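Local structure of pilus assembly protein CpaE (Caulobacter crescentus, 4N0P) at residues L59-V63 against L89-L93; V103-T109 against V123-Q129. The protein is a pilus assembly protein that as a whole probably binds and hydrolyses ATP, and is represented here by its receiver-like domain. All blocks are in the same frame, centred on the assembly; numbering follows the deposited sequence. Where two conformers were deposited one is given.

Interaction 1 of 2, residues L59-V63 against L89-L93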
ATOM      1  N   LEU A  59       5.157   4.580   7.154  1.00 22.63           N
ATOM      2  CA  LEU A  59       4.768   5.811   6.467  1.00 21.30           C
ATOM      3  C   LEU A  59       5.760   6.964   6.744  1.00 25.58           C
ATOM      4  O   LEU A  59       6.061   7.754   5.843  1.00 25.25           O
ATOM      5  CB  LEU A  59       3.347   6.188   6.893  1.00 22.00           C
ATOM      6  CG  LEU A  59       2.757   7.481   6.354  1.00 26.03           C
ATOM      7  CD1 LEU A  59       2.874   7.595   4.840  1.00 25.28           C
ATOM      8  CD2 LEU A  59       1.316   7.582   6.752  1.00 29.49           C
ATOM      9  N   GLU A  60       6.304   7.040   7.975  1.00 25.23           N
ATOM     10  CA  GLU A  60       7.283   8.086   8.323  1.00 26.38           C
ATOM     11  C   GLU A  60       8.511   8.009   7.404  1.00 27.97           C
ATOM     12  O   GLU A  60       8.927   9.027   6.860  1.00 27.15           O
ATOM     13  CB  GLU A  60       7.705   7.939   9.801  1.00 28.47           C
ATOM     14  CG  GLU A  60       6.549   8.094  10.790  1.00 45.47           C
ATOM     15  CD  GLU A  60       5.650   6.916  11.171  1.00 72.67           C
ATOM     16  OE1 GLU A  60       5.510   5.929  10.404  1.00 37.97           O
ATOM     17  OE2 GLU A  60       5.007   7.036  12.237  1.00 75.02           O
ATOM     18  N   ALA A  61       9.028   6.779   7.158  1.00 24.03           N
ATOM     19  CA  ALA A  61      10.177   6.599   6.264  1.00 23.86           C
ATOM     20  C   ALA A  61       9.780   6.872   4.822  1.00 26.51           C
ATOM     21  O   ALA A  61      10.605   7.344   4.045  1.00 26.32           O
ATOM     22  CB  ALA A  61      10.713   5.188   6.372  1.00 25.11           C
ATOM     23  N   ALA A  62       8.515   6.583   4.470  1.00 22.27           N
ATOM     24  CA  ALA A  62       8.027   6.840   3.104  1.00 21.22           C
ATOM     25  C   ALA A  62       8.075   8.336   2.804  1.00 23.34           C
ATOM     26  O   ALA A  62       8.601   8.735   1.770  1.00 23.06           O
ATOM     27  CB  ALA A  62       6.599   6.308   2.934  1.00 22.22           C
ATOM     28  N   VAL A  63       7.562   9.173   3.726  1.00 21.52           N
ATOM     29  CA  VAL A  63       7.553  10.631   3.563  1.00 23.15           C
ATOM     30  C   VAL A  63       9.003  11.134   3.367  1.00 29.47           C
ATOM     31  O   VAL A  63       9.255  11.960   2.479  1.00 30.00           O
ATOM     32  CB  VAL A  63       6.834  11.312   4.741  1.00 27.83           C
ATOM     33  CG1 VAL A  63       7.010  12.841   4.703  1.00 28.18           C
ATOM     34  CG2 VAL A  63       5.352  10.931   4.734  1.00 27.19           C
ATOM     35  N   LEU A  89       0.504  12.427   8.421  1.00 33.03           N
ATOM     36  CA  LEU A  89       1.602  11.952   7.585  1.00 31.03           C
ATOM     37  C   LEU A  89       1.150  11.736   6.145  1.00 31.95           C
ATOM     38  O   LEU A  89       1.944  11.954   5.233  1.00 30.29           O
ATOM     39  CB  LEU A  89       2.204  10.676   8.165  1.00 30.84           C
ATOM     40  CG  LEU A  89       3.037  10.832   9.449  1.00 35.35           C
ATOM     41  CD1 LEU A  89       3.195   9.507  10.141  1.00 36.64           C
ATOM     42  CD2 LEU A  89       4.384  11.400   9.160  1.00 37.51           C
ATOM     43  N   LEU A  90      -0.129  11.361   5.928  1.00 29.11           N
ATOM     44  CA  LEU A  90      -0.653  11.194   4.558  1.00 29.28           C
ATOM     45  C   LEU A  90      -0.714  12.542   3.830  1.00 34.72           C
ATOM     46  O   LEU A  90      -0.447  12.595   2.625  1.00 34.53           O
ATOM     47  CB  LEU A  90      -2.016  10.492   4.533  1.00 29.01           C
ATOM     48  CG  LEU A  90      -1.983   8.984   4.780  1.00 31.63           C
ATOM     49  CD1 LEU A  90      -3.356   8.456   4.965  1.00 30.19           C
ATOM     50  CD2 LEU A  90      -1.319   8.228   3.638  1.00 33.67           C
ATOM     51  N   ASP A  91      -0.999  13.633   4.572  1.00 33.29           N
ATOM     52  CA  ASP A  91      -0.975  15.002   4.024  1.00 33.32           C
ATOM     53  C   ASP A  91       0.458  15.326   3.530  1.00 36.47           C
ATOM     54  O   ASP A  91       0.640  15.815   2.415  1.00 36.01           O
ATOM     55  CB  ASP A  91      -1.435  16.024   5.097  1.00 36.31           C
ATOM     56  CG  ASP A  91      -2.920  16.054   5.463  1.00 57.10           C
ATOM     57  OD1 ASP A  91      -3.755  15.629   4.626  1.00 59.64           O
ATOM     58  OD2 ASP A  91      -3.248  16.528   6.574  1.00 67.91           O
ATOM     59  N   SER A  92       1.483  14.975   4.338  1.00 33.35           N
ATOM     60  CA  SER A  92       2.897  15.169   3.981  1.00 32.63           C
ATOM     61  C   SER A  92       3.286  14.295   2.774  1.00 34.39           C
ATOM     62  O   SER A  92       4.018  14.748   1.891  1.00 33.84           O
ATOM     63  CB  SER A  92       3.793  14.844   5.170  1.00 35.28           C
ATOM     64  OG  SER A  92       3.533  15.711   6.262  1.00 44.65           O
ATOM     65  N   LEU A  93       2.779  13.054   2.724  1.00 29.47           N
ATOM     66  CA  LEU A  93       3.061  12.146   1.605  1.00 29.03           C
ATOM     67  C   LEU A  93       2.454  12.691   0.317  1.00 32.49           C
ATOM     68  O   LEU A  93       3.125  12.684  -0.715  1.00 31.60           O
ATOM     69  CB  LEU A  93       2.522  10.724   1.887  1.00 28.61           C
ATOM     70  CG  LEU A  93       2.792   9.660   0.823  1.00 33.04           C
ATOM     71  CD1 LEU A  93       4.276   9.385   0.682  1.00 34.65           C
ATOM     72  CD2 LEU A  93       2.039   8.360   1.124  1.00 30.31           C
TER

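Interaction 2 of 2, residues V103-T109 against V123-Q129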
ATOM      1  N   VAL A 103      -1.950   5.103  -3.733  1.00 20.18           N
ATOM      2  CA  VAL A 103      -1.533   4.855  -2.354  1.00 19.41           C
ATOM      3  C   VAL A 103      -2.492   3.862  -1.704  1.00 22.69           C
ATOM      4  O   VAL A 103      -3.716   4.020  -1.770  1.00 22.84           O
ATOM      5  CB  VAL A 103      -1.404   6.179  -1.531  1.00 23.49           C
ATOM      6  CG1 VAL A 103      -1.167   5.894  -0.040  1.00 23.20           C
ATOM      7  CG2 VAL A 103      -0.283   7.071  -2.094  1.00 23.35           C
ATOM      8  N   VAL A 104      -1.921   2.832  -1.064  1.00 19.68           N
ATOM      9  CA  VAL A 104      -2.702   1.825  -0.349  1.00 19.09           C
ATOM     10  C   VAL A 104      -2.219   1.868   1.103  1.00 22.68           C
ATOM     11  O   VAL A 104      -1.018   1.856   1.338  1.00 20.34           O
ATOM     12  CB  VAL A 104      -2.547   0.414  -0.987  1.00 22.02           C
ATOM     13  CG1 VAL A 104      -3.132  -0.655  -0.077  1.00 21.73           C
ATOM     14  CG2 VAL A 104      -3.218   0.361  -2.361  1.00 22.45           C
ATOM     15  N   VAL A 105      -3.143   1.872   2.050  1.00 19.45           N
ATOM     16  CA  VAL A 105      -2.794   1.894   3.466  1.00 18.70           C
ATOM     17  C   VAL A 105      -3.104   0.528   4.061  1.00 22.63           C
ATOM     18  O   VAL A 105      -4.163  -0.021   3.805  1.00 21.21           O
ATOM     19  CB  VAL A 105      -3.559   3.039   4.209  1.00 22.15           C
ATOM     20  CG1 VAL A 105      -3.365   2.953   5.744  1.00 22.01           C
ATOM     21  CG2 VAL A 105      -3.162   4.428   3.662  1.00 21.84           C
ATOM     22  N   VAL A 106      -2.178  -0.003   4.872  1.00 19.99           N
ATOM     23  CA  VAL A 106      -2.400  -1.242   5.610  1.00 19.77           C
ATOM     24  C   VAL A 106      -2.515  -0.829   7.076  1.00 25.30           C
ATOM     25  O   VAL A 106      -1.624  -0.161   7.583  1.00 26.19           O
ATOM     26  CB  VAL A 106      -1.290  -2.298   5.390  1.00 24.42           C
ATOM     27  CG1 VAL A 106      -1.606  -3.564   6.188  1.00 25.16           C
ATOM     28  CG2 VAL A 106      -1.114  -2.621   3.905  1.00 24.49           C
ATOM     29  N   GLY A 107      -3.611  -1.177   7.727  1.00 24.80           N
ATOM     30  CA  GLY A 107      -3.802  -0.801   9.127  1.00 25.43           C
ATOM     31  C   GLY A 107      -4.326  -1.937   9.981  1.00 30.33           C
ATOM     32  O   GLY A 107      -4.682  -2.980   9.452  1.00 28.75           O
ATOM     33  N   GLN A 108      -4.401  -1.761  11.298  1.00 32.43           N
ATOM     34  CA  GLN A 108      -4.944  -2.847  12.134  1.00 34.00           C
ATOM     35  C   GLN A 108      -6.316  -2.477  12.665  1.00 36.64           C
ATOM     36  O   GLN A 108      -6.923  -3.294  13.362  1.00 37.73           O
ATOM     37  CB  GLN A 108      -4.021  -3.190  13.341  1.00 36.09           C
ATOM     38  CG  GLN A 108      -2.534  -3.400  13.046  1.00 58.23           C
ATOM     39  CD  GLN A 108      -2.206  -4.592  12.171  1.00 84.72           C
ATOM     40  OE1 GLN A 108      -1.703  -4.442  11.050  1.00 81.48           O
ATOM     41  NE2 GLN A 108      -2.412  -5.798  12.687  1.00 79.12           N
ATOM     42  N   THR A 109      -6.802  -1.258  12.354  1.00 30.13           N
ATOM     43  CA  THR A 109      -8.087  -0.829  12.891  0.50 30.05           C
ATOM     44  C   THR A 109      -9.206  -0.955  11.876  1.00 32.72           C
ATOM     45  O   THR A 109      -9.121  -0.515  10.720  1.00 31.02           O
ATOM     46  CB  THR A 109      -8.035   0.581  13.465  0.50 38.45           C
ATOM     47  OG1 THR A 109      -7.639   1.485  12.439  0.50 38.96           O
ATOM     48  CG2 THR A 109      -7.109   0.682  14.683  0.50 37.03           C
ATOM     49  N   VAL A 123      -7.013   7.960  -1.123  1.00 26.25           N
ATOM     50  CA  VAL A 123      -6.329   6.684  -0.867  1.00 24.52           C
ATOM     51  C   VAL A 123      -7.094   5.617  -1.669  1.00 27.16           C
ATOM     52  O   VAL A 123      -8.331   5.590  -1.636  1.00 24.83           O
ATOM     53  CB  VAL A 123      -6.239   6.369   0.653  1.00 26.99           C
ATOM     54  CG1 VAL A 123      -5.827   4.920   0.905  1.00 26.10           C
ATOM     55  CG2 VAL A 123      -5.291   7.348   1.369  1.00 26.20           C
ATOM     56  N   SER A 124      -6.351   4.778  -2.441  1.00 22.77           N
ATOM     57  CA  SER A 124      -6.949   3.795  -3.336  1.00 23.03           C
ATOM     58  C   SER A 124      -7.609   2.657  -2.615  1.00 26.93           C
ATOM     59  O   SER A 124      -8.683   2.226  -3.031  1.00 24.68           O
ATOM     60  CB  SER A 124      -5.915   3.241  -4.309  1.00 27.56           C
ATOM     61  OG  SER A 124      -5.543   4.240  -5.231  1.00 33.22           O
ATOM     62  N   GLU A 125      -6.999   2.188  -1.511  1.00 23.84           N
ATOM     63  CA  GLU A 125      -7.550   1.071  -0.765  1.00 22.93           C
ATOM     64  C   GLU A 125      -7.012   1.112   0.652  1.00 24.83           C
ATOM     65  O   GLU A 125      -5.921   1.632   0.899  1.00 21.34           O
ATOM     66  CB  GLU A 125      -7.173  -0.265  -1.476  1.00 24.94           C
ATOM     67  CG  GLU A 125      -7.816  -1.539  -0.935  1.00 38.35           C
ATOM     68  CD  GLU A 125      -9.331  -1.529  -0.852  1.00 61.69           C
ATOM     69  OE1 GLU A 125      -9.888  -0.892   0.079  1.00 40.93           O
ATOM     70  OE2 GLU A 125      -9.965  -2.156  -1.731  1.00 62.47           O
ATOM     71  N   TYR A 126      -7.769   0.538   1.571  1.00 21.82           N
ATOM     72  CA  TYR A 126      -7.351   0.399   2.961  1.00 22.10           C
ATOM     73  C   TYR A 126      -7.499  -1.077   3.313  1.00 27.36           C
ATOM     74  O   TYR A 126      -8.593  -1.618   3.159  1.00 27.24           O
ATOM     75  CB  TYR A 126      -8.162   1.324   3.892  1.00 23.44           C
ATOM     76  CG  TYR A 126      -7.871   1.104   5.364  1.00 24.63           C
ATOM     77  CD1 TYR A 126      -6.646   1.474   5.918  1.00 27.15           C
ATOM     78  CD2 TYR A 126      -8.796   0.474   6.191  1.00 26.32           C
ATOM     79  CE1 TYR A 126      -6.372   1.261   7.271  1.00 28.04           C
ATOM     80  CE2 TYR A 126      -8.529   0.252   7.542  1.00 27.27           C
ATOM     81  CZ  TYR A 126      -7.314   0.644   8.078  1.00 31.94           C
ATOM     82  OH  TYR A 126      -7.063   0.442   9.417  1.00 31.81           O
ATOM     83  N   LEU A 127      -6.386  -1.742   3.684  1.00 23.04           N
ATOM     84  CA  LEU A 127      -6.410  -3.166   3.998  1.00 24.30           C
ATOM     85  C   LEU A 127      -6.258  -3.377   5.476  1.00 26.90           C
ATOM     86  O   LEU A 127      -5.392  -2.762   6.094  1.00 27.34           O
ATOM     87  CB  LEU A 127      -5.291  -3.901   3.240  1.00 24.71           C
ATOM     88  CG  LEU A 127      -5.342  -3.849   1.717  1.00 30.05           C
ATOM     89  CD1 LEU A 127      -4.110  -4.520   1.137  1.00 31.66           C
ATOM     90  CD2 LEU A 127      -6.605  -4.525   1.171  1.00 34.05           C
ATOM     91  N   THR A 128      -7.152  -4.206   6.059  1.00 25.85           N
ATOM     92  CA  THR A 128      -7.130  -4.428   7.498  1.00 26.11           C
ATOM     93  C   THR A 128      -6.596  -5.799   7.785  1.00 32.37           C
ATOM     94  O   THR A 128      -7.156  -6.806   7.336  1.00 30.57           O
ATOM     95  CB  THR A 128      -8.535  -4.252   8.148  1.00 39.02           C
ATOM     96  OG1 THR A 128      -9.199  -3.117   7.595  1.00 46.43           O
ATOM     97  CG2 THR A 128      -8.460  -4.118   9.669  1.00 39.59           C
ATOM     98  N   GLN A 129      -5.507  -5.827   8.520  1.00 33.44           N
ATOM     99  CA  GLN A 129      -4.889  -7.055   8.956  1.00 36.08           C
ATOM    100  C   GLN A 129      -5.808  -7.715   9.997  1.00 44.47           C
ATOM    101  O   GLN A 129      -6.524  -6.993  10.703  1.00 44.81           O
ATOM    102  CB  GLN A 129      -3.496  -6.759   9.524  1.00 38.36           C
ATOM    103  CG  GLN A 129      -2.425  -6.573   8.461  1.00 55.03           C
ATOM    104  CD  GLN A 129      -1.493  -7.758   8.458  1.00 78.51           C
ATOM    105  OE1 GLN A 129      -1.885  -8.899   8.158  1.00 70.83           O
ATOM    106  NE2 GLN A 129      -0.250  -7.521   8.853  1.00 71.96           N
TER
HETATM  107  O   HOH W   1      -4.436   6.553  -4.469  1.00 25.19           O

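Interaction 1 of 2, residues L59-V63 against L89-L93
The carboxylate of Glu60 is the flat group here. CD1 of Leu89 lies over one face of it, 3.7 Å from Glu60 CD. The chain of Glu60 starts away from the other helix, and the bend at chi2 (85°) folds the carboxylate back over that methyl. Its OE2 makes a weak hydrogen bond to Thr79 and lies near Asp81, which could favour protonation of one of the two acids. Deeper in, the side chains of Leu59 and Leu89 pass alongside one another, each heading toward the other's helix, with Leu59 CD2 3.5 Å from Leu89 CB. The same methyl also touches CG of Leu90, whose side chain runs across that of Leu59 at about a right angle. The other branch, Leu59 CD1, reaches Leu93 CD2 at 3.9 Å. This is helix-to-helix packing on one side of a doubly wound, receiver-like alpha/beta fold. The two segments run nearly parallel, with their axes 9.5 Å apart and 26° between them. Leu59 and Ala62 also touch Val77 of strand 74-77, so this side of helix 58-65 packs on the sheet as well as on helix 83-94. Val63 CG1 meets Ser92 CB at 3.8 Å, and its CG2 sits 3.6 Å from Leu89 O.

Interaction 2 of 2, residues V103-T109 against V123-Q129
Val105 O is held by two groups of the neighbouring strand. Leu127 N donates a hydrogen bond of 2.8 Å to it, nearly straight at 168°, and Tyr126 CA adds a CA-H...O contact of 3.3 Å. The parallel pairing continues on both sides: Val105 N bonds to Glu125 O, Gly107 N to Leu127 O, and Gln129 N to Gly107 O. Before the regular pairing, Ser124 N bonds to Val103 O, and a water links Val103 N with Ser124 OG. The strands belong to a beta-alpha-beta unit, with helix 112-120 between them. Tyr126 lies on the face covered by that helix. A chi1 of 174° sets CG opposite the backbone N and lays the ring along the strand beside Val105, whose CG1 is 3.6 Å from Tyr126 CD1. The hydroxyl passes 3.5 Å from CA of Gly107, which has no side chain. It donates to Thr109 O at 2.6 Å, on a lone pair in the carbonyl plane; Thr109 has two conformers, so this bond is less certain. On the other face, Val104 CG1 meets Leu127 CD1 at 4.2 Å, towards helix 133-144. At the strand ends Gln108 OE1 sits 3.3 Å from Gln129 CB, and the two amides are turned 82° apart. Gln129 NE2 turns elsewhere, to Thr34. Gln129 follows the last strand, probably where canonical receivers carry their lysine. Backbone bonds thus fix the strand pairing, while the tyrosine hydroxyl, as modelled, would tie the loop after Gly107 to the outermost strand.

From the N terminus, interaction 1 comes first. It closes a loop of 25 residues that takes in strand 74-77, and brings helix 58-65 against helix 83-94. The chain then leaves helix 83-94 for strand 102-107, where interaction 2 opens. Interaction 2 closes after 13 residues, most of them in helix 112-120, and adds outermost strand 125-128. The two loops follow in series; they neither nest nor cross. Their centres are 14 Å apart, yet they touch. Leu93 packs on Val103, and Leu90 packs on both Val105 and Val123. Helix 83-94 thus packs on helix 58-65 on one side, and on strand 102-107 and the residues leading into strand 125-128 on another.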